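Local coordinates for protein peruvianin-I (Thevetia peruviana, PDB 6ORM) that probably acts as a cysteine peptidase of the plant's latex, built on the cupin fold of a germin-like protein and assembled from six copies, at residues F58-G62 with S153-G157; F49-G53 with C77-P81; E103-Y109 with M134-V140; A93-M98 with D125-P131. The contacts are given in a common frame with arbitrary orientation. Residue numbers count along the deposited sequence, not the author numbering.

Contact 1. Residues F58-G62 with S153-G157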
loop_
_atom_site.group_PDB
_atom_site.type_symbol
_atom_site.label_atom_id
_atom_site.label_comp_id
_atom_site.label_asym_id
_atom_site.label_seq_id
_atom_site.Cartn_x
_atom_site.Cartn_y
_atom_site.Cartn_z
ATOM N N PHE A 58 -18.720 1.998 18.991
ATOM C CA PHE A 58 -17.591 2.116 18.079
ATOM C C PHE A 58 -16.269 1.912 18.804
ATOM O O PHE A 58 -16.080 2.394 19.924
ATOM C CB PHE A 58 -17.583 3.493 17.414
ATOM C CG PHE A 58 -18.711 3.718 16.455
ATOM C CD1 PHE A 58 -18.639 3.249 15.154
ATOM C CD2 PHE A 58 -19.843 4.410 16.852
ATOM C CE1 PHE A 58 -19.678 3.467 14.267
ATOM C CE2 PHE A 58 -20.885 4.629 15.972
ATOM C CZ PHE A 58 -20.803 4.157 14.677
ATOM N N VAL A 59 -15.359 1.180 18.163
ATOM C CA VAL A 59 -13.969 1.156 18.604
ATOM C C VAL A 59 -13.070 1.428 17.407
ATOM O O VAL A 59 -12.507 0.502 16.809
ATOM C CB VAL A 59 -13.582 -0.168 19.290
ATOM C CG1 VAL A 59 -12.251 -0.006 20.006
ATOM C CG2 VAL A 59 -14.657 -0.608 20.269
ATOM N N THR A 60 -12.955 2.699 17.039
ATOM C CA THR A 60 -11.955 3.170 16.099
ATOM C C THR A 60 -10.831 3.854 16.874
ATOM O O THR A 60 -10.859 3.945 18.104
ATOM C CB THR A 60 -12.580 4.121 15.076
ATOM O OG1 THR A 60 -12.829 5.388 15.699
ATOM C CG2 THR A 60 -13.889 3.552 14.543
ATOM N N ALA A 61 -9.822 4.338 16.144
ATOM C CA ALA A 61 -8.755 5.104 16.779
ATOM C C ALA A 61 -9.286 6.321 17.529
ATOM O O ALA A 61 -8.615 6.816 18.442
ATOM C CB ALA A 61 -7.723 5.537 15.736
ATOM N N GLY A 62 -10.474 6.814 17.167
ATOM C CA GLY A 62 -11.070 7.918 17.901
ATOM C C GLY A 62 -11.457 7.554 19.319
ATOM O O GLY A 62 -11.473 8.416 20.202
ATOM N N SER A 153 -9.370 -1.150 8.962
ATOM C CA SER A 153 -8.957 0.246 8.998
ATOM C C SER A 153 -9.141 0.749 10.418
ATOM O O SER A 153 -10.036 0.296 11.133
ATOM C CB SER A 153 -9.755 1.111 8.015
ATOM O OG SER A 153 -9.390 2.477 8.133
ATOM N N GLN A 154 -8.286 1.690 10.820
ATOM C CA GLN A 154 -8.485 2.341 12.108
ATOM C C GLN A 154 -9.682 3.282 12.106
ATOM O O GLN A 154 -10.125 3.695 13.182
ATOM C CB GLN A 154 -7.229 3.110 12.518
ATOM C CG GLN A 154 -7.023 4.394 11.745
ATOM C CD GLN A 154 -5.796 5.152 12.202
ATOM O OE1 GLN A 154 -4.679 4.633 12.166
ATOM N NE2 GLN A 154 -5.998 6.388 12.637
ATOM N N ASN A 155 -10.210 3.625 10.937
ATOM C CA ASN A 155 -11.337 4.539 10.817
ATOM C C ASN A 155 -12.061 4.245 9.508
ATOM O O ASN A 155 -11.968 5.026 8.553
ATOM C CB ASN A 155 -10.865 5.995 10.871
ATOM C CG ASN A 155 -12.017 6.981 10.949
ATOM O OD1 ASN A 155 -13.093 6.658 11.450
ATOM N ND2 ASN A 155 -11.798 8.190 10.443
ATOM N N PRO A 156 -12.793 3.130 9.435
ATOM C CA PRO A 156 -13.402 2.727 8.155
ATOM C C PRO A 156 -14.415 3.722 7.626
ATOM O O PRO A 156 -14.626 3.789 6.410
ATOM C CB PRO A 156 -14.065 1.380 8.486
ATOM C CG PRO A 156 -13.511 0.966 9.825
ATOM C CD PRO A 156 -13.150 2.221 10.537
ATOM N N GLY A 157 -15.060 4.484 8.503
ATOM C CA GLY A 157 -16.169 5.323 8.100
ATOM C C GLY A 157 -17.460 4.536 7.992
ATOM O O GLY A 157 -17.443 3.321 7.791
#
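Ser153 opens the second loop without touching residues 58-62, but its OG takes the backbone N of Asn155 at 3.1 Å, an ST turn that bends the chain. OG is also hydrogen-bonded to Asp3, and the bend presents the carbonyl of Gln154 to the other loop. There Ala61 N donates to Gln154 O at 3.0 Å and 169°, an almost straight bond and the one hydrogen bond between the segments. The same oxygen lies 3.1 Å from Thr60 CB, close to the point where the backbones come nearest. The Gln154 side chain brings NE2 to 3.6 Å from Ala61 CB, while its amide is held by Thr69 and Asn68. Asn155 OD1 stays 4.4 Å from Thr60 OG1, and Asn155 ND2 bonds to Leu7 O of a second subunit. Pro156 then offers CD to Thr60 CG2 at 4.3 Å, an apolar touch.

Thr60 OG1 accepts from Gly62 N at 3.1 Å, so each loop carries its own ST turn. Two cupin-domain loops, each shaped by a hydroxyl, are thus joined by a single backbone hydrogen bond over a small, largely buried area, 175 Å² in all.

Contact 2. Residues F49-G53 with C77-P81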
loop_
_atom_site.group_PDB
_atom_site.type_symbol
_atom_site.label_atom_id
_atom_site.label_comp_id
_atom_site.label_asym_id
_atom_site.label_seq_id
_atom_site.Cartn_x
_atom_site.Cartn_y
_atom_site.Cartn_z
ATOM N N PHE A 49 -30.805 3.345 21.318
ATOM C CA PHE A 49 -30.908 2.799 19.975
ATOM C C PHE A 49 -31.437 3.884 19.052
ATOM O O PHE A 49 -32.150 4.789 19.492
ATOM C CB PHE A 49 -31.820 1.565 19.942
ATOM C CG PHE A 49 -31.290 0.399 20.729
ATOM C CD1 PHE A 49 -31.473 0.329 22.102
ATOM C CD2 PHE A 49 -30.601 -0.623 20.099
ATOM C CE1 PHE A 49 -30.979 -0.737 22.830
ATOM C CE2 PHE A 49 -30.106 -1.694 20.821
ATOM C CZ PHE A 49 -30.296 -1.750 22.189
ATOM N N ASP A 50 -31.079 3.798 17.771
ATOM C CA ASP A 50 -31.607 4.763 16.826
ATOM C C ASP A 50 -33.059 4.411 16.508
ATOM O O ASP A 50 -33.592 3.398 16.968
ATOM C CB ASP A 50 -30.721 4.844 15.576
ATOM C CG ASP A 50 -30.661 3.531 14.780
ATOM O OD1 ASP A 50 -31.513 2.638 14.971
ATOM O OD2 ASP A 50 -29.738 3.400 13.943
ATOM N N GLN A 51 -33.712 5.267 15.718
ATOM C CA GLN A 51 -35.119 5.065 15.374
ATOM C C GLN A 51 -35.399 3.690 14.776
ATOM O O GLN A 51 -36.546 3.234 14.818
ATOM C CB GLN A 51 -35.605 6.154 14.418
ATOM C CG GLN A 51 -34.723 6.418 13.216
ATOM C CD GLN A 51 -35.357 7.423 12.277
ATOM O OE1 GLN A 51 -36.578 7.449 12.117
ATOM N NE2 GLN A 51 -34.536 8.272 11.666
ATOM N N TRP A 52 -34.394 3.023 14.207
ATOM C CA TRP A 52 -34.600 1.751 13.527
ATOM C C TRP A 52 -34.171 0.561 14.379
ATOM O O TRP A 52 -34.156 -0.570 13.885
ATOM C CB TRP A 52 -33.863 1.746 12.178
ATOM C CG TRP A 52 -34.282 2.892 11.290
ATOM C CD1 TRP A 52 -35.497 3.066 10.688
ATOM C CD2 TRP A 52 -33.483 4.020 10.905
ATOM N NE1 TRP A 52 -35.506 4.233 9.962
ATOM C CE2 TRP A 52 -34.281 4.836 10.076
ATOM C CE3 TRP A 52 -32.170 4.418 11.182
ATOM C CZ2 TRP A 52 -33.809 6.026 9.524
ATOM C CZ3 TRP A 52 -31.705 5.600 10.634
ATOM C CH2 TRP A 52 -32.522 6.390 9.814
ATOM N N GLY A 53 -33.835 0.793 15.647
ATOM C CA GLY A 53 -33.519 -0.280 16.573
ATOM C C GLY A 53 -32.085 -0.749 16.589
ATOM O O GLY A 53 -31.823 -1.864 17.052
ATOM N N CYS A 77 -22.554 -4.195 17.306
ATOM C CA CYS A 77 -23.878 -3.792 16.860
ATOM C C CYS A 77 -24.914 -4.629 17.590
ATOM O O CYS A 77 -24.836 -5.862 17.586
ATOM C CB CYS A 77 -24.025 -3.951 15.345
ATOM S SG CYS A 77 -22.846 -2.998 14.337
ATOM N N VAL A 78 -25.883 -3.961 18.209
ATOM C CA VAL A 78 -27.000 -4.618 18.876
ATOM C C VAL A 78 -28.286 -4.152 18.209
ATOM O O VAL A 78 -28.498 -2.948 18.029
ATOM C CB VAL A 78 -27.014 -4.319 20.386
ATOM C CG1 VAL A 78 -28.222 -4.964 21.054
ATOM C CG2 VAL A 78 -25.717 -4.797 21.028
ATOM N N LEU A 79 -29.135 -5.107 17.844
ATOM C CA LEU A 79 -30.403 -4.832 17.183
ATOM C C LEU A 79 -31.536 -5.254 18.105
ATOM O O LEU A 79 -31.598 -6.413 18.527
ATOM C CB LEU A 79 -30.499 -5.572 15.849
ATOM C CG LEU A 79 -29.630 -5.072 14.694
ATOM C CD1 LEU A 79 -29.674 -6.054 13.532
ATOM C CD2 LEU A 79 -30.077 -3.687 14.246
ATOM N N LEU A 80 -32.422 -4.311 18.421
ATOM C CA LEU A 80 -33.655 -4.644 19.109
ATOM C C LEU A 80 -34.490 -5.578 18.235
ATOM O O LEU A 80 -34.234 -5.711 17.036
ATOM C CB LEU A 80 -34.436 -3.372 19.430
ATOM C CG LEU A 80 -33.762 -2.396 20.394
ATOM C CD1 LEU A 80 -34.535 -1.091 20.454
ATOM C CD2 LEU A 80 -33.640 -3.016 21.778
ATOM N N PRO A 81 -35.480 -6.256 18.818
ATOM C CA PRO A 81 -36.434 -7.005 17.993
ATOM C C PRO A 81 -37.029 -6.111 16.915
ATOM O O PRO A 81 -37.375 -4.953 17.161
ATOM C CB PRO A 81 -37.489 -7.463 19.003
ATOM C CG PRO A 81 -36.741 -7.563 20.291
ATOM C CD PRO A 81 -35.717 -6.459 20.260
#
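Phe49 lays its ring against Leu80: Leu80 CG stands 3.6 Å from the centroid of the Phe49 ring and only 9° off the normal, a CH-pi contact over the face, and Leu80 CD1 reaches Phe49 CG at 3.6 Å. Val78 O lies at the ring edge, 3.5 Å from Phe49 CE2, and Val78 CG1 is 3.8 Å from Phe49 CE2. Past the phenylalanine the chain makes a type I turn from Asp50 to Gly53, closed by Gly53 N to Asp50 O at 2.9 Å; Asp50 OD1 adds a weak bond from Trp52 N at 3.0 Å. The turn delivers Gly53 to the strand end, where Leu80 N donates to Gly53 O at 2.9 Å and Leu79 CA makes a CA-H...O contact with Gly53 O at 3.3 Å. Gly53 has phi 87° and psi 21°; a CB there would press on the carbonyl before it and point at Leu80.

Phe49 also touches two NAG residues of glycans attached to the protein, so the ring contacts both carbohydrate and the Leu80 side chain. The turn leads directly into strand 54-57, at the edge of the five-stranded cupin sheet within this chain. Its neighbour, strand 73-79, runs antiparallel to it and pairs on its other side with strand 145-151, while Leu79 packs on Thr137 and Asn139 of strand 135-139.

Contact 3. Residues E103-Y109 with M134-V140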
loop_
_atom_site.group_PDB
_atom_site.type_symbol
_atom_site.label_atom_id
_atom_site.label_comp_id
_atom_site.label_asym_id
_atom_site.label_seq_id
_atom_site.Cartn_x
_atom_site.Cartn_y
_atom_site.Cartn_z
ATOM N N GLU A 103 -30.360 -13.976 15.930
ATOM C CA GLU A 103 -30.280 -14.382 14.535
ATOM C C GLU A 103 -30.560 -13.193 13.632
ATOM O O GLU A 103 -31.478 -12.410 13.890
ATOM C CB GLU A 103 -31.262 -15.509 14.197
ATOM C CG GLU A 103 -31.003 -16.804 14.925
ATOM C CD GLU A 103 -31.925 -17.906 14.455
ATOM O OE1 GLU A 103 -32.610 -17.709 13.428
ATOM O OE2 GLU A 103 -31.965 -18.964 15.116
ATOM N N ILE A 104 -29.765 -13.066 12.571
ATOM C CA ILE A 104 -29.825 -11.909 11.692
ATOM C C ILE A 104 -29.835 -12.357 10.239
ATOM O O ILE A 104 -29.310 -13.420 9.889
ATOM C CB ILE A 104 -28.645 -10.943 11.929
ATOM C CG1 ILE A 104 -27.316 -11.694 11.821
ATOM C CG2 ILE A 104 -28.771 -10.256 13.269
ATOM C CD1 ILE A 104 -26.094 -10.828 12.037
ATOM N N LEU A 105 -30.438 -11.527 9.391
ATOM C CA LEU A 105 -30.215 -11.582 7.953
ATOM C C LEU A 105 -29.126 -10.574 7.613
ATOM O O LEU A 105 -29.270 -9.383 7.904
ATOM C CB LEU A 105 -31.494 -11.269 7.178
ATOM C CG LEU A 105 -32.518 -12.385 6.979
ATOM C CD1 LEU A 105 -33.590 -11.938 5.992
ATOM C CD2 LEU A 105 -31.843 -13.669 6.509
ATOM N N GLU A 106 -28.036 -11.052 7.020
ATOM C CA GLU A 106 -26.898 -10.221 6.654
ATOM C C GLU A 106 -26.676 -10.338 5.154
ATOM O O GLU A 106 -26.583 -11.450 4.627
ATOM C CB GLU A 106 -25.646 -10.653 7.425
ATOM C CG GLU A 106 -24.405 -9.831 7.131
ATOM C CD GLU A 106 -24.401 -8.497 7.844
ATOM O OE1 GLU A 106 -25.024 -8.395 8.924
ATOM O OE2 GLU A 106 -23.770 -7.554 7.327
ATOM N N GLY A 107 -26.595 -9.201 4.466
ATOM C CA GLY A 107 -26.371 -9.227 3.032
ATOM C C GLY A 107 -25.628 -8.009 2.532
ATOM O O GLY A 107 -25.628 -6.952 3.168
ATOM N N PHE A 108 -24.988 -8.173 1.372
ATOM C CA PHE A 108 -24.387 -7.064 0.644
ATOM C C PHE A 108 -24.731 -7.181 -0.835
ATOM O O PHE A 108 -25.058 -8.259 -1.335
ATOM C CB PHE A 108 -22.859 -6.998 0.846
ATOM C CG PHE A 108 -22.079 -8.014 0.049
ATOM C CD1 PHE A 108 -21.670 -7.743 -1.250
ATOM C CD2 PHE A 108 -21.725 -9.228 0.613
ATOM C CE1 PHE A 108 -20.948 -8.675 -1.979
ATOM C CE2 PHE A 108 -21.000 -10.164 -0.111
ATOM C CZ PHE A 108 -20.611 -9.885 -1.408
ATOM N N TYR A 109 -24.661 -6.044 -1.530
ATOM C CA TYR A 109 -24.899 -5.962 -2.967
ATOM C C TYR A 109 -23.579 -5.725 -3.691
ATOM O O TYR A 109 -22.788 -4.869 -3.278
ATOM C CB TYR A 109 -25.879 -4.834 -3.304
ATOM C CG TYR A 109 -27.217 -4.935 -2.609
ATOM C CD1 TYR A 109 -27.376 -4.490 -1.304
ATOM C CD2 TYR A 109 -28.323 -5.467 -3.260
ATOM C CE1 TYR A 109 -28.598 -4.575 -0.664
ATOM C CE2 TYR A 109 -29.550 -5.555 -2.628
ATOM C CZ TYR A 109 -29.679 -5.109 -1.329
ATOM O OH TYR A 109 -30.896 -5.194 -0.692
ATOM N N MET A 134 -22.587 -1.768 -0.449
ATOM C CA MET A 134 -23.831 -1.575 0.283
ATOM C C MET A 134 -24.241 -2.869 0.972
ATOM O O MET A 134 -24.204 -3.943 0.368
ATOM C CB MET A 134 -24.920 -1.112 -0.688
ATOM C CG MET A 134 -26.283 -0.822 -0.082
ATOM S SD MET A 134 -27.353 -0.034 -1.303
ATOM C CE MET A 134 -27.278 -1.237 -2.627
ATOM N N HIS A 135 -24.623 -2.767 2.244
ATOM C CA HIS A 135 -24.964 -3.944 3.028
ATOM C C HIS A 135 -26.040 -3.587 4.045
ATOM O O HIS A 135 -26.419 -2.422 4.202
ATOM C CB HIS A 135 -23.730 -4.533 3.726
ATOM C CG HIS A 135 -23.068 -3.593 4.684
ATOM N ND1 HIS A 135 -22.070 -2.721 4.302
ATOM C CD2 HIS A 135 -23.254 -3.393 6.010
ATOM C CE1 HIS A 135 -21.672 -2.023 5.351
ATOM N NE2 HIS A 135 -22.373 -2.413 6.400
ATOM N N PHE A 136 -26.525 -4.612 4.744
ATOM C CA PHE A 136 -27.575 -4.436 5.736
ATOM C C PHE A 136 -27.558 -5.609 6.700
ATOM O O PHE A 136 -27.027 -6.682 6.399
ATOM C CB PHE A 136 -28.958 -4.320 5.084
ATOM C CG PHE A 136 -29.382 -5.560 4.340
ATOM C CD1 PHE A 136 -29.998 -6.614 5.000
ATOM C CD2 PHE A 136 -29.168 -5.668 2.977
ATOM C CE1 PHE A 136 -30.380 -7.751 4.317
ATOM C CE2 PHE A 136 -29.552 -6.803 2.289
ATOM C CZ PHE A 136 -30.159 -7.843 2.958
ATOM N N THR A 137 -28.173 -5.391 7.860
ATOM C CA THR A 137 -28.483 -6.447 8.808
ATOM C C THR A 137 -29.908 -6.253 9.303
ATOM O O THR A 137 -30.318 -5.129 9.604
ATOM C CB THR A 137 -27.518 -6.444 10.004
ATOM O OG1 THR A 137 -26.165 -6.349 9.540
ATOM C CG2 THR A 137 -27.678 -7.712 10.815
ATOM N N VAL A 138 -30.667 -7.346 9.366
ATOM C CA VAL A 138 -32.019 -7.337 9.913
ATOM C C VAL A 138 -32.102 -8.397 11.001
ATOM O O VAL A 138 -31.633 -9.525 10.818
ATOM C CB VAL A 138 -33.088 -7.583 8.826
ATOM C CG1 VAL A 138 -34.490 -7.563 9.434
ATOM C CG2 VAL A 138 -32.971 -6.547 7.715
ATOM N N ASN A 139 -32.701 -8.031 12.132
ATOM C CA ASN A 139 -32.949 -8.963 13.226
ATOM C C ASN A 139 -34.149 -9.841 12.880
ATOM O O ASN A 139 -35.270 -9.342 12.752
ATOM C CB ASN A 139 -33.194 -8.186 14.518
ATOM C CG ASN A 139 -33.270 -9.080 15.742
ATOM O OD1 ASN A 139 -33.314 -10.306 15.636
ATOM N ND2 ASN A 139 -33.291 -8.463 16.917
ATOM N N VAL A 140 -33.915 -11.146 12.721
ATOM C CA VAL A 140 -34.979 -12.090 12.403
ATOM C C VAL A 140 -35.206 -13.110 13.516
ATOM O O VAL A 140 -36.008 -14.028 13.353
ATOM C CB VAL A 140 -34.713 -12.800 11.060
ATOM C CG1 VAL A 140 -34.734 -11.793 9.917
ATOM C CG2 VAL A 140 -33.389 -13.553 11.096
HETATM O O HOH W 1 -32.400 -12.227 17.363
#
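A very short side-chain hydrogen bond stands out: Thr137 OG1 donates to Glu106 OE1 at 2.4 Å, across a non-hydrogen-bonded pair. Around it runs an antiparallel ladder, the strand axes 4.5 Å apart at closest and 169° between directions. Leu105 and Val138 exchange both bonds (Leu105 N to Val138 O 2.7 Å, Val138 N to Leu105 O 2.9 Å), as do Gly107 and Phe136 (Gly107 N to Phe136 O 3.2 Å, Phe136 N to Gly107 O 3.0 Å). Val140 N to Glu103 O, 3.0 Å, and Tyr109 N to Met134 O, 2.9 Å, extend it.

Phe136 folds over its partner: Gly107 CA sits 4.3 Å from the centroid of the Phe136 ring, and a CB there would clash. Tyr109 CD1 touches Met134 CE at 3.5 Å, and Met134 SD, 5.2 Å from the Tyr109 ring centroid, makes an oblique Met-aromatic contact. Water 1 joins Glu103 N (3.0 Å) to Asn139 OD1 (2.7 Å); Asn139 ND2 bonds to Gly143 O. Leu105, Phe136 and Val138 mark one face. Ile104, Glu106, Phe108, His135, Thr137 and Asn139 mark the other, which turns toward strands 126-129 and 145-151 of the second sheet, as in the cupin beta-barrel.

Contact 4. Residues A93-M98 with D125-P131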
loop_
_atom_site.group_PDB
_atom_site.type_symbol
_atom_site.label_atom_id
_atom_site.label_comp_id
_atom_site.label_asym_id
_atom_site.label_seq_id
_atom_site.Cartn_x
_atom_site.Cartn_y
_atom_site.Cartn_z
ATOM N N ALA A 93 -13.058 0.153 4.239
ATOM C CA ALA A 93 -12.581 -1.101 4.809
ATOM C C ALA A 93 -13.535 -2.237 4.471
ATOM O O ALA A 93 -14.734 -2.024 4.274
ATOM C CB ALA A 93 -12.416 -1.000 6.329
ATOM N N SER A 94 -12.979 -3.445 4.407
ATOM C CA SER A 94 -13.778 -4.655 4.494
ATOM C C SER A 94 -14.391 -4.761 5.887
ATOM O O SER A 94 -13.893 -4.181 6.855
ATOM C CB SER A 94 -12.927 -5.895 4.216
ATOM O OG SER A 94 -12.244 -5.800 2.980
ATOM N N SER A 95 -15.478 -5.521 5.987
ATOM C CA SER A 95 -16.113 -5.789 7.271
ATOM C C SER A 95 -16.345 -7.284 7.405
ATOM O O SER A 95 -17.036 -7.884 6.576
ATOM C CB SER A 95 -17.432 -5.025 7.410
ATOM O OG SER A 95 -18.017 -5.266 8.679
ATOM N N LEU A 96 -15.773 -7.878 8.449
ATOM C CA LEU A 96 -15.977 -9.281 8.782
ATOM C C LEU A 96 -16.907 -9.335 9.990
ATOM O O LEU A 96 -16.517 -8.963 11.102
ATOM C CB LEU A 96 -14.642 -9.970 9.063
ATOM C CG LEU A 96 -14.646 -11.476 9.341
ATOM C CD1 LEU A 96 -15.406 -12.235 8.261
ATOM C CD2 LEU A 96 -13.217 -11.988 9.447
ATOM N N VAL A 97 -18.133 -9.789 9.763
ATOM C CA VAL A 97 -19.174 -9.795 10.785
ATOM C C VAL A 97 -19.167 -11.142 11.496
ATOM O O VAL A 97 -19.127 -12.192 10.848
ATOM C CB VAL A 97 -20.553 -9.519 10.161
ATOM C CG1 VAL A 97 -21.659 -9.751 11.181
ATOM C CG2 VAL A 97 -20.615 -8.106 9.612
ATOM N N MET A 98 -19.185 -11.115 12.830
ATOM C CA MET A 98 -19.412 -12.319 13.622
ATOM C C MET A 98 -20.678 -12.144 14.446
ATOM O O MET A 98 -20.750 -11.250 15.296
ATOM C CB MET A 98 -18.239 -12.642 14.549
ATOM C CG MET A 98 -18.504 -13.919 15.348
ATOM S SD MET A 98 -17.099 -14.592 16.254
ATOM C CE MET A 98 -16.836 -13.308 17.476
ATOM N N ASP A 125 -21.489 -17.656 13.418
ATOM C CA ASP A 125 -21.362 -17.458 11.980
ATOM C C ASP A 125 -20.500 -16.238 11.657
ATOM O O ASP A 125 -20.494 -15.233 12.373
ATOM C CB ASP A 125 -22.748 -17.277 11.339
ATOM C CG ASP A 125 -23.415 -18.585 10.945
ATOM O OD1 ASP A 125 -22.750 -19.516 10.404
ATOM O OD2 ASP A 125 -24.639 -18.667 11.188
ATOM N N LEU A 126 -19.768 -16.331 10.550
ATOM C CA LEU A 126 -19.021 -15.207 10.014
ATOM C C LEU A 126 -19.576 -14.871 8.640
ATOM O O LEU A 126 -20.046 -15.750 7.912
ATOM C CB LEU A 126 -17.521 -15.500 9.904
ATOM C CG LEU A 126 -16.771 -15.885 11.176
ATOM C CD1 LEU A 126 -15.396 -16.371 10.791
ATOM C CD2 LEU A 126 -16.685 -14.703 12.129
ATOM N N PHE A 127 -19.521 -13.589 8.302
ATOM C CA PHE A 127 -19.966 -13.110 7.001
ATOM C C PHE A 127 -19.067 -11.948 6.613
ATOM O O PHE A 127 -18.850 -11.041 7.422
ATOM C CB PHE A 127 -21.437 -12.684 7.048
ATOM C CG PHE A 127 -22.056 -12.472 5.693
ATOM C CD1 PHE A 127 -22.026 -11.224 5.091
ATOM C CD2 PHE A 127 -22.678 -13.515 5.029
ATOM C CE1 PHE A 127 -22.601 -11.021 3.849
ATOM C CE2 PHE A 127 -23.255 -13.319 3.786
ATOM C CZ PHE A 127 -23.215 -12.072 3.195
ATOM N N ILE A 128 -18.543 -11.977 5.390
ATOM C CA ILE A 128 -17.556 -11.003 4.933
ATOM C C ILE A 128 -18.224 -10.028 3.970
ATOM O O ILE A 128 -18.938 -10.440 3.048
ATOM C CB ILE A 128 -16.335 -11.690 4.292
ATOM C CG1 ILE A 128 -15.290 -10.650 3.879
ATOM C CG2 ILE A 128 -16.737 -12.577 3.115
ATOM C CD1 ILE A 128 -14.582 -9.996 5.056
ATOM N N ILE A 129 -18.022 -8.739 4.212
ATOM C CA ILE A 129 -18.520 -7.653 3.372
ATOM C C ILE A 129 -17.322 -7.012 2.676
ATOM O O ILE A 129 -16.446 -6.459 3.353
ATOM C CB ILE A 129 -19.294 -6.608 4.191
ATOM C CG1 ILE A 129 -20.611 -7.186 4.707
ATOM C CG2 ILE A 129 -19.548 -5.352 3.366
ATOM C CD1 ILE A 129 -20.788 -7.007 6.185
ATOM N N PRO A 130 -17.230 -7.067 1.350
ATOM C CA PRO A 130 -16.122 -6.405 0.648
ATOM C C PRO A 130 -16.154 -4.904 0.875
ATOM O O PRO A 130 -17.211 -4.338 1.190
ATOM C CB PRO A 130 -16.373 -6.758 -0.827
ATOM C CG PRO A 130 -17.247 -7.971 -0.789
ATOM C CD PRO A 130 -18.095 -7.831 0.435
ATOM N N PRO A 131 -15.017 -4.223 0.722
ATOM C CA PRO A 131 -14.943 -2.805 1.106
ATOM C C PRO A 131 -15.878 -1.930 0.283
ATOM O O PRO A 131 -15.939 -2.035 -0.945
ATOM C CB PRO A 131 -13.473 -2.446 0.856
ATOM C CG PRO A 131 -12.994 -3.462 -0.132
ATOM C CD PRO A 131 -13.729 -4.724 0.215
HETATM O O HOH W 2 -17.299 -3.206 4.117
#
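Four backbone hydrogen bonds hold strand 95-98 to strand 126-129, in two reciprocal pairs. Ser95 N gives to Ile129 O at 3.0 Å and Ile129 N returns to Ser95 O at 2.7 Å; Val97 N gives to Phe127 O at 2.7 Å and Phe127 N returns to Val97 O at 2.9 Å. Leu96, between the pairs, and Met98, beyond them, bond by backbone to Ser150 and Tyr148 of strand 145-151, while Leu126 and Phe127 pair with a strand of a third subunit, so the sheet continues across the interface. Several carbonyls also receive CA-H...O contacts, the shortest from Leu126 CA to Val97 O at 3.1 Å.

Past Ile129 the ladder gives way to prolines, which have no N-H to offer. Water 2 fills in there, 2.8 Å from Ala93 O and 3.1 Å from Pro130 O and placed to donate, though not to every acceptor around it at once. The polar ends of Ser94 and Asp125 find partners outside the pair: Ser94 OG bonds to Leu70 O of the third subunit, and Asp125 to Ser40 of that subunit and to Thr122 N.

Apolar side chains cover both faces, with Val97 CG2 on Ile129 CD1 at 3.6 Å and Met98 CB on Leu126 CD2 at 3.5 Å. This buried antiparallel pair at the edge of the chain's five-stranded cupin sheet thus satisfies its facing amides internally and turns other backbone groups to strand 145-151 and the third subunit, making this edge part of the assembly.

From the N terminus, contact 2 opens at 49-53 and contact 1 at 58-62, before contact 2 closes at 77-81, so these two cross. Contact 4 opens at 93-98 and contact 3 at 103-109; contact 4 closes at 125-131 and contact 3 at 134-140, so they cross as well. Both fall within the span that contact 1 completes at 153-157, while contact 2 is finished before either begins. Contacts 3 and 4 meet where Glu106 and Phe108 pack on Phe127, Ile129 and Pro130, joining the two sheets. A weak hydrogen bond from Asn139 of contact 3 reaches Leu80 of contact 2, and Pro156 and Ser153 of contact 1 rest on Ala93 of contact 4.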